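Local coordinates for protein Stk_08120 (Sulfolobus tokodaii str. 7, PDB 2EJX) that probably acts as a fatty acid carrier, as a member of a thermoacidophile-specific family related to the Bet v 1-like proteins, at residues 47-52 with 60-65. Sequence-based numbering, arbitrary orientation.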
# COMPACT_ATOMS: atom_id res chain seq x y z
N GLU A 47 0.03 -3.50 13.67
CA GLU A 47 -1.12 -3.15 12.87
C GLU A 47 -1.39 -1.64 12.81
O GLU A 47 -2.42 -1.26 12.31
CB GLU A 47 -2.35 -3.91 13.34
CG GLU A 47 -2.15 -5.42 13.31
CD GLU A 47 -3.44 -6.18 13.15
OE1 GLU A 47 -4.24 -6.21 14.11
OE2 GLU A 47 -3.66 -6.77 12.06
N ILE A 48 -0.48 -0.82 13.33
CA ILE A 48 -0.66 0.64 13.32
C ILE A 48 0.51 1.35 12.68
O ILE A 48 1.65 0.93 12.84
CB ILE A 48 -0.86 1.23 14.76
CG1 ILE A 48 -1.83 0.40 15.57
CG2 ILE A 48 -1.36 2.67 14.68
CD1 ILE A 48 -1.77 0.70 17.05
N PHE A 49 0.24 2.44 11.97
CA PHE A 49 1.30 3.19 11.39
C PHE A 49 1.02 4.69 11.40
O PHE A 49 -0.14 5.10 11.42
CB PHE A 49 1.52 2.73 9.93
CG PHE A 49 0.49 3.23 8.99
CD1 PHE A 49 0.71 4.42 8.29
CD2 PHE A 49 -0.70 2.53 8.82
CE1 PHE A 49 -0.22 4.91 7.42
CE2 PHE A 49 -1.66 3.01 7.95
CZ PHE A 49 -1.43 4.21 7.25
N GLU A 50 2.09 5.45 11.38
CA GLU A 50 2.05 6.88 11.07
C GLU A 50 3.11 7.13 10.02
O GLU A 50 4.26 6.65 10.12
CB GLU A 50 2.37 7.70 12.32
CG GLU A 50 1.50 7.36 13.50
CD GLU A 50 2.13 7.72 14.85
OE1 GLU A 50 2.88 8.72 14.92
OE2 GLU A 50 1.88 6.97 15.83
N ALA A 51 2.76 7.93 9.02
CA ALA A 51 3.72 8.26 7.99
C ALA A 51 3.57 9.72 7.55
O ALA A 51 2.54 10.35 7.77
CB ALA A 51 3.53 7.32 6.79
N GLU A 52 4.64 10.22 6.95
CA GLU A 52 4.70 11.57 6.41
C GLU A 52 5.20 11.49 4.99
O GLU A 52 6.15 10.76 4.68
CB GLU A 52 5.65 12.45 7.25
CG GLU A 52 5.02 12.84 8.62
CD GLU A 52 5.89 13.79 9.48
OE1 GLU A 52 6.58 14.67 8.92
OE2 GLU A 52 5.89 13.62 10.71
N TYR A 60 2.07 15.95 3.78
CA TYR A 60 0.94 15.39 4.48
C TYR A 60 1.42 14.42 5.54
O TYR A 60 2.54 13.89 5.45
CB TYR A 60 -0.06 14.71 3.52
CG TYR A 60 0.52 13.52 2.81
CD1 TYR A 60 0.37 12.23 3.33
CD2 TYR A 60 1.29 13.68 1.65
CE1 TYR A 60 0.92 11.13 2.70
CE2 TYR A 60 1.84 12.58 0.99
CZ TYR A 60 1.66 11.31 1.54
OH TYR A 60 2.19 10.20 0.91
N LYS A 61 0.58 14.25 6.54
CA LYS A 61 0.78 13.29 7.63
C LYS A 61 -0.35 12.31 7.59
O LYS A 61 -1.52 12.70 7.68
CB LYS A 61 0.74 14.00 8.99
CG LYS A 61 2.01 14.63 9.39
CD LYS A 61 1.81 15.51 10.63
CE LYS A 61 2.22 14.81 11.92
NZ LYS A 61 1.13 13.97 12.48
N VAL A 62 -0.03 11.03 7.44
CA VAL A 62 -1.05 10.01 7.40
C VAL A 62 -0.78 9.00 8.55
O VAL A 62 0.38 8.75 8.92
CB VAL A 62 -1.19 9.36 5.98
CG1 VAL A 62 0.11 8.75 5.54
CG2 VAL A 62 -2.31 8.34 5.90
N LYS A 63 -1.86 8.50 9.14
CA LYS A 63 -1.75 7.40 10.11
C LYS A 63 -2.97 6.50 9.95
O LYS A 63 -3.96 6.85 9.31
CB LYS A 63 -1.64 7.93 11.56
CG LYS A 63 -2.95 8.50 12.07
CD LYS A 63 -2.69 9.27 13.35
CE LYS A 63 -4.00 9.58 14.10
NZ LYS A 63 -4.54 10.84 13.61
N GLY A 64 -2.91 5.28 10.46
CA GLY A 64 -4.00 4.37 10.21
C GLY A 64 -3.77 2.98 10.82
O GLY A 64 -2.82 2.79 11.57
N ARG A 65 -4.63 2.05 10.45
CA ARG A 65 -4.71 0.71 11.05
C ARG A 65 -4.99 -0.33 9.98
O ARG A 65 -5.75 -0.09 9.07
CB ARG A 65 -5.81 0.65 12.13
CG ARG A 65 -5.94 -0.71 12.89
CD ARG A 65 -6.29 -0.52 14.38
NE ARG A 65 -5.64 -1.59 15.14
CZ ARG A 65 -5.20 -1.48 16.39
NH1 ARG A 65 -5.33 -0.34 17.07
NH2 ARG A 65 -4.61 -2.52 16.98
O HOH W 1 -6.42 -4.16 13.51
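Phe49 and Gly64 form one hydrogen-bonded pair of an antiparallel beta hairpin, Ala51 and Val62 the next, the two strands running 170° apart in direction. The hairpin belongs to the antiparallel sheet of a Bet v 1-like fold and joins strands 48-55 and 58-69. Phe49 N donates to Gly64 O at 3.1 Å, and Gly64 N returns a bond to Phe49 O. Ala51 and Val62 exchange a second such pair of bonds.

On the face carrying Phe49, Ala51 and Val62, the phenyl ring folds back across the partner strand. Its CG sits between the backbone N and the carbonyl carbon (chi1 76°), and the ring lies over the peptide joining Lys63 to Gly64, with Gly64 N 3.6 Å from the ring plane, toward the rim. Phe49 CE2 comes within 3.5 Å of Gly64 CA, where a CB would collide with the ring. Ile31 of helix 27-34 and Tyr77 of strand 72-79 also touch Phe49, placing it in the interior between helix and sheet. An alanine here would probably uncover the Lys63-Gly64 peptide and open a gap beside Ile31 and Tyr77. Further along, Ala51 CB packs against Val62 CG1 at 3.9 Å.

The other face is more polar. Glu52 and Lys61 lie side by side, their CG atoms 3.6 Å apart, although their charged ends do not meet. Glu50 CG rests on Lys63 CB at 3.7 Å, while Lys63 NZ reaches Asp78 in a salt bridge. At the far end the Arg65 guanidinium lies across Ile48, whose CG1 sits over its centre. Salt bridges tie Arg65 to Glu45 and Glu47 to Lys68, and a water donates to Glu47 OE1 and accepts from Arg65 NE, each at 3.1 Å.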